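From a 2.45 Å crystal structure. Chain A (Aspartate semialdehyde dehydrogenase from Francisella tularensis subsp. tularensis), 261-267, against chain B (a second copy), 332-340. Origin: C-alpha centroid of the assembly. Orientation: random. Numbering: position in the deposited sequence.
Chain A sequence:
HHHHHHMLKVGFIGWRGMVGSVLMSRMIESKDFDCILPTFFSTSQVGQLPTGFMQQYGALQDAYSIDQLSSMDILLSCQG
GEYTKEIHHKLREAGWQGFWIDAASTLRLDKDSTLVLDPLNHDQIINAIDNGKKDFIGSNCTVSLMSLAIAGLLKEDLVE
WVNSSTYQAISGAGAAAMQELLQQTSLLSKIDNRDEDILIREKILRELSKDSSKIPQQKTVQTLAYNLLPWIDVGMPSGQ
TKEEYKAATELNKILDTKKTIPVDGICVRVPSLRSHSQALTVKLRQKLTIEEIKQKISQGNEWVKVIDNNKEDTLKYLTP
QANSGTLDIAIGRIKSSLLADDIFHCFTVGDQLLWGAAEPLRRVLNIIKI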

# COMPACT_ATOMS: atom_id res chain seq x y z
N ILE A 261 18.62 -6.11 15.62
CA ILE A 261 17.29 -5.53 15.55
C ILE A 261 16.56 -6.19 14.39
O ILE A 261 16.94 -6.01 13.23
CB ILE A 261 17.39 -4.02 15.28
CG1 ILE A 261 18.02 -3.31 16.47
CG2 ILE A 261 16.03 -3.41 14.94
CD1 ILE A 261 18.65 -2.01 16.06
N PRO A 262 15.53 -7.00 14.71
CA PRO A 262 14.78 -7.65 13.64
C PRO A 262 14.02 -6.63 12.79
O PRO A 262 13.54 -5.62 13.31
CB PRO A 262 13.82 -8.58 14.39
CG PRO A 262 14.37 -8.74 15.76
CD PRO A 262 15.13 -7.48 16.05
N VAL A 263 14.00 -6.85 11.49
CA VAL A 263 13.19 -6.07 10.54
C VAL A 263 12.41 -7.08 9.71
O VAL A 263 12.95 -8.05 9.23
CB VAL A 263 14.01 -5.07 9.66
CG1 VAL A 263 13.11 -4.26 8.72
CG2 VAL A 263 14.79 -4.08 10.54
N ASP A 264 11.11 -6.89 9.63
CA ASP A 264 10.31 -7.80 8.83
C ASP A 264 9.10 -7.04 8.32
O ASP A 264 8.87 -5.90 8.69
CB ASP A 264 9.92 -9.02 9.63
CG ASP A 264 9.88 -10.33 8.77
OD1 ASP A 264 9.55 -10.24 7.54
OD2 ASP A 264 10.18 -11.43 9.36
N GLY A 265 8.36 -7.69 7.43
CA GLY A 265 7.10 -7.17 6.88
C GLY A 265 6.96 -7.65 5.43
O GLY A 265 7.55 -8.68 5.03
N ILE A 266 6.23 -6.87 4.63
CA ILE A 266 6.01 -7.20 3.27
C ILE A 266 6.28 -6.02 2.34
O ILE A 266 5.96 -4.87 2.66
CB ILE A 266 4.58 -7.65 3.07
CG1 ILE A 266 4.50 -8.38 1.73
CG2 ILE A 266 3.66 -6.43 3.18
CD1 ILE A 266 3.10 -8.64 1.24
N CYS A 267 6.90 -6.34 1.21
CA CYS A 267 7.25 -5.36 0.19
C CYS A 267 6.27 -5.46 -1.03
O CYS A 267 6.06 -6.52 -1.60
CB CYS A 267 8.73 -5.52 -0.22
SG CYS A 267 9.97 -5.15 1.10
N GLY B 332 -2.24 -14.66 1.23
CA GLY B 332 -0.98 -15.27 0.83
C GLY B 332 0.21 -14.64 1.48
O GLY B 332 0.07 -13.88 2.39
N ARG B 333 1.39 -15.00 0.99
CA ARG B 333 2.63 -14.51 1.51
C ARG B 333 2.69 -14.90 3.00
O ARG B 333 3.28 -14.22 3.80
CB ARG B 333 2.77 -13.01 1.30
CG ARG B 333 2.71 -12.55 -0.16
CD ARG B 333 3.83 -13.10 -1.04
NE ARG B 333 5.08 -13.27 -0.29
CZ ARG B 333 5.98 -12.33 -0.01
NH1 ARG B 333 5.80 -11.07 -0.39
NH2 ARG B 333 7.08 -12.65 0.68
N ILE B 334 2.07 -16.03 3.33
CA ILE B 334 1.98 -16.49 4.69
C ILE B 334 3.35 -16.99 5.14
O ILE B 334 3.84 -17.97 4.64
CB ILE B 334 0.93 -17.61 4.86
CG1 ILE B 334 -0.46 -17.09 4.46
CG2 ILE B 334 0.93 -18.12 6.30
CD1 ILE B 334 -1.43 -18.17 4.03
N LYS B 335 3.95 -16.31 6.08
CA LYS B 335 5.29 -16.67 6.49
C LYS B 335 5.50 -16.34 7.94
O LYS B 335 4.78 -15.54 8.55
CB LYS B 335 6.29 -15.94 5.62
CG LYS B 335 6.30 -14.45 5.82
CD LYS B 335 7.33 -13.77 4.95
CE LYS B 335 7.67 -12.38 5.49
NZ LYS B 335 7.90 -11.40 4.39
N SER B 336 6.49 -16.99 8.50
CA SER B 336 6.92 -16.73 9.88
C SER B 336 7.72 -15.46 9.86
O SER B 336 8.11 -14.97 8.82
CB SER B 336 7.79 -17.87 10.37
OG SER B 336 8.90 -17.94 9.52
N SER B 337 7.95 -14.92 11.02
CA SER B 337 8.47 -13.58 11.21
C SER B 337 9.75 -13.62 12.07
O SER B 337 9.89 -14.46 12.93
CB SER B 337 7.42 -12.75 11.97
OG SER B 337 7.80 -11.39 12.10
N LEU B 338 10.66 -12.70 11.78
CA LEU B 338 11.86 -12.45 12.52
C LEU B 338 11.62 -11.67 13.81
O LEU B 338 12.51 -11.52 14.61
CB LEU B 338 12.78 -11.61 11.65
CG LEU B 338 13.31 -12.31 10.42
CD1 LEU B 338 14.10 -11.31 9.55
CD2 LEU B 338 14.15 -13.52 10.81
N LEU B 339 10.44 -11.11 13.95
CA LEU B 339 10.15 -10.22 15.05
C LEU B 339 10.00 -10.98 16.33
O LEU B 339 10.45 -10.53 17.37
CB LEU B 339 8.85 -9.46 14.78
CG LEU B 339 8.81 -8.64 13.52
CD1 LEU B 339 7.45 -7.95 13.35
CD2 LEU B 339 9.97 -7.66 13.53
N ALA B 340 9.31 -12.11 16.25
CA ALA B 340 9.07 -12.95 17.41
C ALA B 340 8.66 -14.33 16.96
O ALA B 340 8.08 -14.50 15.90
CB ALA B 340 7.99 -12.34 18.28
O HOH W 1 7.60 -8.56 -1.61

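What carries the polar part of this contact? The carboxylate of A:Asp264, the residue most covered by the other stretch, reaches the backbone of chain B just past its strand. Its OD2 accepts a hydrogen bond from B:Leu338 N at 2.8 Å, nearly straight at 168°. A:Asp264 OD1 accepts a hydrogen bond from A:Gly265 N at 2.8 Å and also faces B:Lys335. A short acidic side chain suits this place because its two oxygens can serve two backbone amides at once. On the chain B side, B:Ser337 OG takes the amide two residues on, with B:Leu339 N donating to it at 3.2 Å, so consecutive amides of this loop are both satisfied by side-chain oxygens.

How does the lysine join in? B:Lys335 leaves its strand toward chain A, and its chain, extended through chi2 and chi3, brings the ammonium to the backbone: B:Lys335 NZ donates to A:Gly265 O at 2.8 Å. B:Lys335 NZ also lies 3.7 Å from A:Asp264 OD1, a long salt bridge, so charge attraction supplements the shorter bond to the carbonyl. A:Gly265 has phi/psi of 147/-153, where a CB would be jammed against the carbonyl oxygen of A:Asp264; its backbone conformation by itself calls for glycine.

Where do the apolar side chains meet? They gather around A:Pro262, which points toward chain B and packs its CB 4.2 Å from B:Leu338 CB and 4.1 Å from B:Leu339 CD2. The proline also lies close to the backbone, with A:Pro262 CB 3.2 Å from B:Leu338 O. B:Leu338 spreads further along chain A, its CD1 3.5 Å from A:Val263 O. B:Leu339 starts out sideways, but its end comes nearer, and its CG lies 4.1 Å from A:Asp264 CB; leucine thus fills space beside both the proline and the aspartate stem.

What closes the other end, where the strands run roughly antiparallel but their axes stay 9.5 Å apart at closest? An isoleucine, an arginine and a water lie across the gap. A:Ile266, with chi1 t, places CG1 3.7 Å from B:Arg333 NH1, an oblique approach to the guanidinium. A water donates to A:Cys267 O at 2.6 Å and accepts a weak hydrogen bond from B:Arg333 NH1 at 3.3 Å. Arginine offers several donors at the end of a folded side chain; they are also hydrogen-bonded elsewhere in the structure. Altogether the two stretches bury 454 Å², both sides summed.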